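Local structure of erythromycin C-12 hydroxylase (Saccharopolyspora erythraea, 2JJP) at residues Ser71-Val76 with Ile87-Pro92; Gln292-Lys297 with Asp309-Thr314; Gly167-Ile172 with Ala187-Pro192. The protein hydroxylates C-12 of the erythromycin D macrolactone with a heme b cofactor, NADPH and O2, giving erythromycin C during erythromycin biosynthesis. The protein carries 2 engineered substitutions. One frame throughout, in Å; residues are numbered along the deposited sequence.

Contact 1. Residues Ser71-Val76 with Ile87-Pro92; sequences SDPTRV and IHEIDP. With KLN (1-acetyl-4-(4-{[(2S,4R)-2-(2,4-dichlorophenyl)-2-(1H-imidazol-1-ylmethyl)-1,3-dioxolan-4-yl]methoxy}phenyl)piperazine), chain C.
Ser71 and Asp91 make the one direct hydrogen bond between the two loop segments: Ser71 N points to Asp91 OD1 at 3.0 Å (161°) and uses the syn lone pair of that oxygen. OD2 of the same carboxylate is bonded to Ser70, so both oxygens of Asp91 hold the end of strand 69-70. Weaker polar contacts run along the backbones. Glu89 CA lies 3.3 Å from Ser71 O and turns its hydrogen to it. In the same way Asp72 CA leans on Glu89 O. A water bridges the segments, 2.8 Å from Ser71 OG and 2.7 Å from His88 O, to which it probably donates.

The charge contact is looser. Arg75 NH1 lies 4.3 Å from Asp91 OD2, which sits at the guanidinium edge near its plane and too far away for a salt bridge.

Van der Waals contact comes from Pro73 and Glu89, whose side chains cross at about a right angle. The Glu89 chain, extended beyond CG, brings OE2 to 3.6 Å from Pro73 CG and CG to 3.7 Å from Pro73 CD. Glu89 CG also lies over one face of the His88 ring, toward its rim. On the opposite face is the dichlorophenyl ring of bound ketoconazole, with C11 3.3 Å from His88 ND1.

His88 and Glu89 are substrate-binding residues. This folding of the chain back on itself is the B-C loop of a cytochrome P450, the wall of the distal pocket ahead of helix 94-105.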
loop_
_atom_site.group_PDB
_atom_site.type_symbol
_atom_site.label_atom_id
_atom_site.label_comp_id
_atom_site.label_asym_id
_atom_site.label_seq_id
_atom_site.Cartn_x
_atom_site.Cartn_y
_atom_site.Cartn_z
ATOM N N SER A 71 0.034 -16.150 6.866
ATOM C CA SER A 71 -0.692 -15.065 6.205
ATOM C C SER A 71 -2.136 -15.454 5.865
ATOM O O SER A 71 -2.883 -14.652 5.310
ATOM C CB SER A 71 0.024 -14.639 4.924
ATOM O OG SER A 71 1.212 -13.935 5.243
ATOM N N ASP A 72 -2.513 -16.685 6.182
ATOM C CA ASP A 72 -3.879 -17.131 5.972
ATOM C C ASP A 72 -4.712 -16.746 7.198
ATOM O O ASP A 72 -4.573 -17.373 8.236
ATOM C CB ASP A 72 -3.925 -18.656 5.737
ATOM C CG ASP A 72 -5.344 -19.183 5.552
ATOM O OD1 ASP A 72 -5.546 -20.395 5.391
ATOM O OD2 ASP A 72 -6.273 -18.368 5.576
ATOM N N PRO A 73 -5.595 -15.732 7.082
ATOM C CA PRO A 73 -6.390 -15.367 8.254
ATOM C C PRO A 73 -7.365 -16.507 8.593
ATOM O O PRO A 73 -7.523 -16.874 9.768
ATOM C CB PRO A 73 -7.164 -14.128 7.790
ATOM C CG PRO A 73 -6.521 -13.701 6.505
ATOM C CD PRO A 73 -5.976 -14.935 5.902
ATOM N N THR A 74 -7.952 -17.091 7.545
ATOM C CA THR A 74 -8.931 -18.188 7.633
ATOM C C THR A 74 -8.374 -19.509 8.234
ATOM O O THR A 74 -9.059 -20.552 8.232
ATOM C CB THR A 74 -9.538 -18.489 6.231
ATOM O OG1 THR A 74 -8.880 -19.628 5.649
ATOM C CG2 THR A 74 -9.416 -17.270 5.305
ATOM N N ARG A 75 -7.134 -19.457 8.730
ATOM C CA ARG A 75 -6.480 -20.607 9.365
ATOM C C ARG A 75 -7.307 -21.115 10.566
ATOM O O ARG A 75 -7.449 -22.335 10.775
ATOM C CB ARG A 75 -5.044 -20.237 9.773
ATOM C CG ARG A 75 -4.356 -21.268 10.609
ATOM C CD ARG A 75 -2.950 -21.532 10.149
ATOM N NE ARG A 75 -2.639 -22.951 10.313
ATOM C CZ ARG A 75 -1.587 -23.576 9.777
ATOM N NH1 ARG A 75 -0.700 -22.915 9.042
ATOM N NH2 ARG A 75 -1.416 -24.878 9.980
ATOM N N VAL A 76 -7.870 -20.162 11.316
ATOM C CA VAL A 76 -8.614 -20.451 12.536
ATOM C C VAL A 76 -10.077 -20.805 12.255
ATOM O O VAL A 76 -10.591 -21.805 12.768
ATOM C CB VAL A 76 -8.495 -19.298 13.588
ATOM C CG1 VAL A 76 -7.050 -19.141 14.052
ATOM C CG2 VAL A 76 -9.030 -17.964 13.043
ATOM N N ILE A 87 -2.744 -14.206 -3.391
ATOM C CA ILE A 87 -1.372 -14.566 -3.118
ATOM C C ILE A 87 -0.821 -14.080 -1.745
ATOM O O ILE A 87 0.097 -14.678 -1.180
ATOM C CB ILE A 87 -0.501 -14.146 -4.346
ATOM C CG1 ILE A 87 0.871 -14.794 -4.322
ATOM C CG2 ILE A 87 -0.482 -12.609 -4.513
ATOM C CD1 ILE A 87 1.720 -14.397 -5.531
ATOM N N HIS A 88 -1.417 -13.025 -1.204
ATOM C CA HIS A 88 -1.029 -12.473 0.086
ATOM C C HIS A 88 -1.705 -13.188 1.275
ATOM O O HIS A 88 -1.483 -12.864 2.435
ATOM C CB HIS A 88 -1.343 -10.979 0.107
ATOM C CG HIS A 88 -2.791 -10.651 0.294
ATOM N ND1 HIS A 88 -3.739 -10.817 -0.697
ATOM C CD2 HIS A 88 -3.449 -10.116 1.350
ATOM C CE1 HIS A 88 -4.912 -10.410 -0.256
ATOM N NE2 HIS A 88 -4.765 -9.983 0.984
ATOM N N GLU A 89 -2.548 -14.150 0.970
ATOM C CA GLU A 89 -3.297 -14.834 1.995
ATOM C C GLU A 89 -3.027 -16.312 1.927
ATOM O O GLU A 89 -3.840 -17.107 2.425
ATOM C CB GLU A 89 -4.777 -14.583 1.807
ATOM C CG GLU A 89 -5.307 -13.411 2.572
ATOM C CD GLU A 89 -6.815 -13.238 2.365
ATOM O OE1 GLU A 89 -7.363 -13.734 1.349
ATOM O OE2 GLU A 89 -7.456 -12.587 3.223
ATOM N N ILE A 90 -1.879 -16.671 1.338
ATOM C CA ILE A 90 -1.521 -18.046 1.040
ATOM C C ILE A 90 -0.059 -18.315 1.434
ATOM O O ILE A 90 0.834 -17.547 1.060
ATOM C CB ILE A 90 -1.736 -18.353 -0.495
ATOM C CG1 ILE A 90 -3.245 -18.395 -0.825
ATOM C CG2 ILE A 90 -1.032 -19.661 -0.942
ATOM C CD1 ILE A 90 -3.560 -18.211 -2.327
ATOM N N ASP A 91 0.172 -19.403 2.175
ATOM C CA ASP A 91 1.489 -19.750 2.620
ATOM C C ASP A 91 2.206 -20.720 1.687
ATOM O O ASP A 91 1.595 -21.338 0.798
ATOM C CB ASP A 91 1.437 -20.365 4.037
ATOM C CG ASP A 91 0.827 -19.435 5.069
ATOM O OD1 ASP A 91 0.820 -18.208 4.882
ATOM O OD2 ASP A 91 0.350 -19.950 6.084
ATOM N N PRO A 92 3.525 -20.841 1.863
ATOM C CA PRO A 92 4.225 -22.004 1.336
ATOM C C PRO A 92 3.495 -23.362 1.603
ATOM O O PRO A 92 2.792 -23.530 2.602
ATOM C CB PRO A 92 5.577 -21.920 2.037
ATOM C CG PRO A 92 5.825 -20.427 2.086
ATOM C CD PRO A 92 4.455 -19.895 2.509
HETATM N N1 KLN C . -1.563 -3.784 -0.635
HETATM C C1 KLN C . -0.219 -3.739 -0.655
HETATM N N2 KLN C . 0.212 -3.722 -1.928
HETATM C C2 KLN C . -0.872 -3.771 -2.727
HETATM C C3 KLN C . -1.989 -3.806 -1.903
HETATM C C4 KLN C . -2.395 -3.862 0.553
HETATM C C5 KLN C . -2.363 -5.330 0.990
HETATM O O1 KLN C . -3.379 -5.609 1.934
HETATM C C6 KLN C . -2.898 -6.685 2.736
HETATM C C7 KLN C . -1.392 -6.590 2.645
HETATM O O2 KLN C . -1.136 -5.625 1.633
HETATM C C8 KLN C . -2.464 -6.304 -0.144
HETATM C C9 KLN C . -3.645 -6.457 -0.860
HETATM C C10 KLN C . -3.698 -7.364 -1.908
HETATM C C11 KLN C . -2.562 -8.122 -2.204
HETATM C C12 KLN C . -1.394 -7.962 -1.476
HETATM C C13 KLN C . -1.338 -7.053 -0.444
HETATM CL CL1 KLN C . -2.562 -9.314 -3.507
HETATM C C14 KLN C . -3.303 -6.543 4.193
HETATM O O3 KLN C . -3.287 -5.213 4.708
HETATM C C15 KLN C . -3.847 -5.078 5.946
HETATM C C16 KLN C . -3.060 -4.723 7.025
HETATM C C17 KLN C . -3.621 -4.599 8.295
HETATM C C18 KLN C . -4.979 -4.825 8.519
HETATM C C19 KLN C . -5.776 -5.205 7.425
HETATM C C20 KLN C . -5.215 -5.327 6.149
HETATM N N3 KLN C . -5.516 -4.714 9.839
HETATM C C21 KLN C . -4.707 -3.808 10.679
HETATM C C22 KLN C . -5.575 -2.987 11.626
HETATM N N4 KLN C . -6.652 -3.787 12.239
HETATM C C23 KLN C . -7.495 -4.485 11.250
HETATM C C24 KLN C . -6.933 -4.313 9.844
HETATM C C25 KLN C . -7.467 -2.928 13.045
HETATM O O4 KLN C . -7.999 -1.924 12.573
HETATM C C26 KLN C . -7.668 -3.276 14.493
HETATM CL CL2 KLN C . -5.062 -5.485 -0.434
HETATM O O HOH W 1 0.980 -11.993 3.202
#

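Contact 2. Residues Gln292-Lys297 with Asp309-Thr314; sequences QRTTTK and DVMVNT. With KLN (1-acetyl-4-(4-{[(2S,4R)-2-(2,4-dichlorophenyl)-2-(1H-imidazol-1-ylmethyl)-1,3-dioxolan-4-yl]methoxy}phenyl)piperazine), chain C.
Thr295 and Val310 tie together the end away from Gln292 of an antiparallel strand pair in the β1 sheet of the cytochrome P450 fold, with Arg293 and Val312 as its hydrogen-bonded pair. Thr295 is gripped by backbone and side chain alike. Its N donates to Val310 O at 3.0 Å, and its O accepts from Asp309 N. OG1 stands between the backbone N and the carbonyl carbon (chi1 52°), where Val310 N reaches it at 3.2 Å and 172°, while Pro307 O is its other partner. The same torsion turns CG2 to Val312 CG2, 3.9 Å away, and the two side chains cross at about a right angle.

Val312 exchanges two backbone bonds with Arg293: Arg293 N to Val312 O at 2.8 Å and Val312 N to Arg293 O at 2.7 Å. The valine and arginine side chains share a face of the sheet. Arg293 bends at chi2 and runs away from the valine; its NH1 binds Gln292 O, with that oxygen in the guanidinium plane, and its NH2 binds a heme propionate.

Gln292, a substrate-binding residue, lies on the other face beside Asn313 in a non-hydrogen-bonded pair. The side chains point the same way, their amide planes 28° apart. Gln292 OE1 comes 2.9 Å from ketoconazole N3, an aryl piperazine nitrogen without a proton, so this is no hydrogen bond. Asn313 ND2, buried here without a polar partner in the model, rests 3.4 Å from Gln292 CG.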
loop_
_atom_site.group_PDB
_atom_site.type_symbol
_atom_site.label_atom_id
_atom_site.label_comp_id
_atom_site.label_asym_id
_atom_site.label_seq_id
_atom_site.Cartn_x
_atom_site.Cartn_y
_atom_site.Cartn_z
ATOM N N GLN A 292 -0.529 -8.145 9.035
ATOM C CA GLN A 292 -1.181 -9.086 9.949
ATOM C C GLN A 292 -0.770 -10.518 9.653
ATOM O O GLN A 292 -0.667 -10.913 8.475
ATOM C CB GLN A 292 -2.687 -9.025 9.792
ATOM C CG GLN A 292 -3.380 -7.713 10.176
ATOM C CD GLN A 292 -4.908 -7.901 10.268
ATOM O OE1 GLN A 292 -5.568 -7.292 11.114
ATOM N NE2 GLN A 292 -5.465 -8.768 9.411
ATOM N N ARG A 293 -0.573 -11.288 10.732
ATOM C CA ARG A 293 -0.229 -12.716 10.647
ATOM C C ARG A 293 -1.031 -13.479 11.686
ATOM O O ARG A 293 -1.608 -12.871 12.560
ATOM C CB ARG A 293 1.265 -12.957 10.870
ATOM C CG ARG A 293 2.210 -12.181 9.916
ATOM C CD ARG A 293 2.157 -12.827 8.540
ATOM N NE ARG A 293 3.131 -12.370 7.543
ATOM C CZ ARG A 293 2.883 -11.376 6.693
ATOM N NH1 ARG A 293 1.725 -10.721 6.750
ATOM N NH2 ARG A 293 3.763 -11.039 5.785
ATOM N N THR A 294 -1.049 -14.813 11.583
ATOM C CA THR A 294 -1.729 -15.699 12.545
ATOM C C THR A 294 -0.734 -16.762 12.995
ATOM O O THR A 294 -0.079 -17.379 12.142
ATOM C CB THR A 294 -2.973 -16.355 11.882
ATOM O OG1 THR A 294 -3.952 -15.334 11.611
ATOM C CG2 THR A 294 -3.592 -17.337 12.797
ATOM N N THR A 295 -0.581 -16.966 14.314
ATOM C CA THR A 295 0.387 -17.972 14.823
ATOM C C THR A 295 -0.153 -19.376 14.508
ATOM O O THR A 295 -1.329 -19.622 14.659
ATOM C CB THR A 295 0.679 -17.831 16.349
ATOM O OG1 THR A 295 -0.547 -17.794 17.109
ATOM C CG2 THR A 295 1.453 -16.525 16.616
ATOM N N THR A 296 0.708 -20.281 14.052
ATOM C CA THR A 296 0.276 -21.623 13.702
ATOM C C THR A 296 0.640 -22.549 14.887
ATOM O O THR A 296 0.352 -23.769 14.899
ATOM C CB THR A 296 1.063 -22.126 12.506
ATOM O OG1 THR A 296 2.413 -22.243 12.909
ATOM C CG2 THR A 296 1.008 -21.142 11.337
ATOM N N LYS A 297 1.291 -21.945 15.878
ATOM C CA LYS A 297 1.806 -22.669 17.016
ATOM C C LYS A 297 2.235 -21.696 18.096
ATOM O O LYS A 297 2.522 -20.524 17.802
ATOM C CB LYS A 297 2.953 -23.570 16.590
ATOM C CG LYS A 297 4.174 -22.896 15.955
ATOM C CD LYS A 297 5.136 -24.010 15.546
ATOM C CE LYS A 297 6.571 -23.548 15.632
ATOM N NZ LYS A 297 6.961 -23.246 17.049
ATOM N N ASP A 309 -2.662 -19.833 17.225
ATOM C CA ASP A 309 -3.973 -19.545 16.633
ATOM C C ASP A 309 -4.534 -18.190 16.944
ATOM O O ASP A 309 -5.729 -18.032 16.922
ATOM C CB ASP A 309 -4.988 -20.606 17.054
ATOM C CG ASP A 309 -4.609 -21.997 16.560
ATOM O OD1 ASP A 309 -4.253 -22.094 15.368
ATOM O OD2 ASP A 309 -4.634 -22.976 17.361
ATOM N N VAL A 310 -3.657 -17.216 17.244
ATOM C CA VAL A 310 -4.052 -15.837 17.517
ATOM C C VAL A 310 -3.495 -14.876 16.429
ATOM O O VAL A 310 -2.562 -15.238 15.700
ATOM C CB VAL A 310 -3.650 -15.371 18.949
ATOM C CG1 VAL A 310 -4.396 -16.198 20.046
ATOM C CG2 VAL A 310 -2.143 -15.364 19.144
ATOM N N MET A 311 -4.087 -13.680 16.309
ATOM C CA MET A 311 -3.629 -12.758 15.306
ATOM C C MET A 311 -2.492 -11.895 15.832
ATOM O O MET A 311 -2.406 -11.596 17.010
ATOM C CB MET A 311 -4.735 -11.914 14.728
ATOM C CG MET A 311 -5.696 -12.686 13.867
ATOM S SD MET A 311 -7.105 -11.606 13.638
ATOM C CE MET A 311 -8.403 -12.531 14.465
ATOM N N VAL A 312 -1.576 -11.588 14.940
ATOM C CA VAL A 312 -0.379 -10.769 15.273
ATOM C C VAL A 312 -0.233 -9.581 14.278
ATOM O O VAL A 312 -0.164 -9.777 13.071
ATOM C CB VAL A 312 0.869 -11.654 15.303
ATOM C CG1 VAL A 312 2.178 -10.822 15.540
ATOM C CG2 VAL A 312 0.709 -12.733 16.385
ATOM N N ASN A 313 -0.204 -8.364 14.791
ATOM C CA ASN A 313 -0.043 -7.193 13.942
ATOM C C ASN A 313 1.360 -6.709 14.013
ATOM O O ASN A 313 1.864 -6.441 15.118
ATOM C CB ASN A 313 -0.947 -6.064 14.405
ATOM C CG ASN A 313 -2.379 -6.335 14.098
ATOM O OD1 ASN A 313 -3.252 -5.510 14.356
ATOM N ND2 ASN A 313 -2.642 -7.511 13.520
ATOM N N THR A 314 1.999 -6.574 12.859
ATOM C CA THR A 314 3.372 -6.049 12.849
ATOM C C THR A 314 3.369 -4.613 12.409
ATOM O O THR A 314 3.027 -4.322 11.246
ATOM C CB THR A 314 4.275 -6.814 11.902
ATOM O OG1 THR A 314 3.650 -6.853 10.614
ATOM C CG2 THR A 314 4.439 -8.209 12.413
HETATM N N1 KLN C . -1.563 -3.784 -0.635
HETATM C C1 KLN C . -0.219 -3.739 -0.655
HETATM N N2 KLN C . 0.212 -3.722 -1.928
HETATM C C2 KLN C . -0.872 -3.771 -2.727
HETATM C C3 KLN C . -1.989 -3.806 -1.903
HETATM C C4 KLN C . -2.395 -3.862 0.553
HETATM C C5 KLN C . -2.363 -5.330 0.990
HETATM O O1 KLN C . -3.379 -5.609 1.934
HETATM C C6 KLN C . -2.898 -6.685 2.736
HETATM C C7 KLN C . -1.392 -6.590 2.645
HETATM O O2 KLN C . -1.136 -5.625 1.633
HETATM C C8 KLN C . -2.464 -6.304 -0.144
HETATM C C9 KLN C . -3.645 -6.457 -0.860
HETATM C C10 KLN C . -3.698 -7.364 -1.908
HETATM C C11 KLN C . -2.562 -8.122 -2.204
HETATM C C12 KLN C . -1.394 -7.962 -1.476
HETATM C C13 KLN C . -1.338 -7.053 -0.444
HETATM CL CL1 KLN C . -2.562 -9.314 -3.507
HETATM C C14 KLN C . -3.303 -6.543 4.193
HETATM O O3 KLN C . -3.287 -5.213 4.708
HETATM C C15 KLN C . -3.847 -5.078 5.946
HETATM C C16 KLN C . -3.060 -4.723 7.025
HETATM C C17 KLN C . -3.621 -4.599 8.295
HETATM C C18 KLN C . -4.979 -4.825 8.519
HETATM C C19 KLN C . -5.776 -5.205 7.425
HETATM C C20 KLN C . -5.215 -5.327 6.149
HETATM N N3 KLN C . -5.516 -4.714 9.839
HETATM C C21 KLN C . -4.707 -3.808 10.679
HETATM C C22 KLN C . -5.575 -2.987 11.626
HETATM N N4 KLN C . -6.652 -3.787 12.239
HETATM C C23 KLN C . -7.495 -4.485 11.250
HETATM C C24 KLN C . -6.933 -4.313 9.844
HETATM C C25 KLN C . -7.467 -2.928 13.045
HETATM O O4 KLN C . -7.999 -1.924 12.573
HETATM C C26 KLN C . -7.668 -3.276 14.493
HETATM CL CL2 KLN C . -5.062 -5.485 -0.434
#

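Contact 3. Residues Gly167-Ile172 with Ala187-Pro192; sequences GALVDI and ADVLNP
Leu169 CD2 fits against Val189 and Leu190 on the neighbouring helix and does most of the touching. This methyl lies 3.7 Å from Val189 CG1 and 3.9 Å from Val189 CB, and also 4.0 Å from Leu190 CG. The Leu169 side chain sets out with CG anti to the backbone N (chi1 -151°), a swing that carries the end of the chain closer to the partner than its first bond would. The first side-chain bond of Val189 points toward the opposing segment, and both branches meet it: CG1, anti to its own backbone N, takes the leucine, while CG2 has two looser neighbours, Ala168 CB at 4.3 Å and Ile172 CD1 at 4.4 Å, roughly at right angles to each other. The contact is thus wholly apolar and rather small, with Leu169 and Val189 at its centre and their CA atoms 6.7 Å apart.

The next shell surrounds these side chains and probably helps place them. Helix 164-170 is finishing here: Asp171 N still bonds weakly to Gly167 O, then the chain leaves the helix and presents Ile172 to the partner. Ile172 also packs on Leu182, Arg185 and Ile186, all on helix 181-206, which lengthens the seam toward the start of that helix. Leu190 turns its side chain partly to Thr236 and Leu240, thereby linking the pair to helix 228-259.

Farther out, the side chain of Leu169 comes within about 6 Å of bound ketoconazole. By their order in the chain, the two helices are F and G of the cytochrome P450 fold, the pair joined by the F-G loop that roofs the distal pocket over helix I.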
loop_
_atom_site.group_PDB
_atom_site.type_symbol
_atom_site.label_atom_id
_atom_site.label_comp_id
_atom_site.label_asym_id
_atom_site.label_seq_id
_atom_site.Cartn_x
_atom_site.Cartn_y
_atom_site.Cartn_z
ATOM N N GLY A 167 -12.980 2.751 -1.137
ATOM C CA GLY A 167 -13.293 3.509 0.072
ATOM C C GLY A 167 -14.166 2.719 1.035
ATOM O O GLY A 167 -13.882 2.673 2.223
ATOM N N ALA A 168 -15.218 2.085 0.517
ATOM C CA ALA A 168 -16.046 1.154 1.296
ATOM C C ALA A 168 -15.205 0.053 1.924
ATOM O O ALA A 168 -15.447 -0.351 3.049
ATOM C CB ALA A 168 -17.133 0.536 0.420
ATOM N N LEU A 169 -14.221 -0.428 1.176
ATOM C CA LEU A 169 -13.334 -1.487 1.632
ATOM C C LEU A 169 -12.524 -1.030 2.851
ATOM O O LEU A 169 -12.504 -1.727 3.859
ATOM C CB LEU A 169 -12.422 -1.932 0.473
ATOM C CG LEU A 169 -11.847 -3.348 0.323
ATOM C CD1 LEU A 169 -10.706 -3.619 1.331
ATOM C CD2 LEU A 169 -12.923 -4.437 0.387
ATOM N N VAL A 170 -11.888 0.142 2.751
ATOM C CA VAL A 170 -11.019 0.711 3.806
ATOM C C VAL A 170 -11.843 1.324 4.937
ATOM O O VAL A 170 -11.354 1.530 6.055
ATOM C CB VAL A 170 -10.005 1.745 3.211
ATOM C CG1 VAL A 170 -9.711 2.878 4.175
ATOM C CG2 VAL A 170 -8.713 1.046 2.775
ATOM N N ASP A 171 -13.108 1.590 4.633
ATOM C CA ASP A 171 -14.030 2.144 5.605
ATOM C C ASP A 171 -14.913 1.065 6.239
ATOM O O ASP A 171 -15.956 1.369 6.836
ATOM C CB ASP A 171 -14.891 3.214 4.953
ATOM C CG ASP A 171 -15.482 4.144 5.958
ATOM O OD1 ASP A 171 -14.730 5.005 6.477
ATOM O OD2 ASP A 171 -16.695 3.999 6.244
ATOM N N ILE A 172 -14.471 -0.189 6.134
ATOM C CA ILE A 172 -15.275 -1.324 6.565
ATOM C C ILE A 172 -15.672 -1.195 8.031
ATOM O O ILE A 172 -14.891 -0.724 8.865
ATOM C CB ILE A 172 -14.586 -2.691 6.258
ATOM C CG1 ILE A 172 -15.623 -3.794 6.009
ATOM C CG2 ILE A 172 -13.578 -3.084 7.338
ATOM C CD1 ILE A 172 -16.119 -3.844 4.579
ATOM N N ALA A 187 -16.103 -9.731 1.554
ATOM C CA ALA A 187 -16.600 -10.463 0.389
ATOM C C ALA A 187 -17.765 -9.696 -0.265
ATOM O O ALA A 187 -17.812 -9.579 -1.472
ATOM C CB ALA A 187 -17.011 -11.896 0.755
ATOM N N ASP A 188 -18.630 -9.089 0.535
ATOM C CA ASP A 188 -19.712 -8.272 -0.005
ATOM C C ASP A 188 -19.281 -7.201 -1.002
ATOM O O ASP A 188 -19.912 -7.049 -2.034
ATOM C CB ASP A 188 -20.467 -7.627 1.132
ATOM C CG ASP A 188 -21.739 -6.939 0.671
ATOM O OD1 ASP A 188 -21.852 -5.731 0.984
ATOM O OD2 ASP A 188 -22.576 -7.591 -0.024
ATOM N N VAL A 189 -18.203 -6.475 -0.691
ATOM C CA VAL A 189 -17.612 -5.460 -1.570
ATOM C C VAL A 189 -16.885 -6.044 -2.834
ATOM O O VAL A 189 -17.105 -5.591 -3.963
ATOM C CB VAL A 189 -16.620 -4.568 -0.773
ATOM C CG1 VAL A 189 -15.897 -3.590 -1.707
ATOM C CG2 VAL A 189 -17.329 -3.787 0.348
ATOM N N LEU A 190 -16.063 -7.068 -2.633
ATOM C CA LEU A 190 -15.184 -7.576 -3.676
ATOM C C LEU A 190 -15.810 -8.476 -4.709
ATOM O O LEU A 190 -15.286 -8.576 -5.830
ATOM C CB LEU A 190 -14.013 -8.329 -3.050
ATOM C CG LEU A 190 -13.108 -7.310 -2.361
ATOM C CD1 LEU A 190 -11.974 -7.972 -1.626
ATOM C CD2 LEU A 190 -12.621 -6.358 -3.405
ATOM N N ASN A 191 -16.850 -9.197 -4.304
ATOM C CA ASN A 191 -17.541 -10.181 -5.139
ATOM C C ASN A 191 -18.079 -9.680 -6.498
ATOM O O ASN A 191 -17.932 -10.382 -7.507
ATOM C CB ASN A 191 -18.638 -10.851 -4.280
ATOM C CG ASN A 191 -19.330 -12.034 -4.948
ATOM O OD1 ASN A 191 -19.726 -11.970 -6.114
ATOM N ND2 ASN A 191 -19.554 -13.099 -4.168
ATOM N N PRO A 192 -18.724 -8.496 -6.525
ATOM C CA PRO A 192 -19.107 -7.939 -7.813
ATOM C C PRO A 192 -17.942 -7.594 -8.734
ATOM O O PRO A 192 -18.020 -7.786 -9.954
ATOM C CB PRO A 192 -19.896 -6.683 -7.434
ATOM C CG PRO A 192 -19.614 -6.444 -6.009
ATOM C CD PRO A 192 -19.225 -7.694 -5.397
#

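How the contacts relate
Contacts 1 and 2 adjoin, their centres 10 Å apart. Ser71 OG lies 3.4 Å from Arg293 NE, Arg75 NH1 is 3.4 Å from Thr296 CG2, and Val76 CG1 meets Asp309 O at 3.3 Å, so the B-C loop packs against the strand pair and its flanking loops. Both touch ketoconazole at different places: contact 1 at the dichlorophenyl ring near the heme, contact 2 at the piperazine end. Contact 3 stands apart, its centre 19 Å from contact 1 and 23 Å from contact 2, with nearest atoms about 8 and 10 Å away. All three lie around the ligand-filled pocket, contact 3 about 6 Å from the ligand at its nearest side chain.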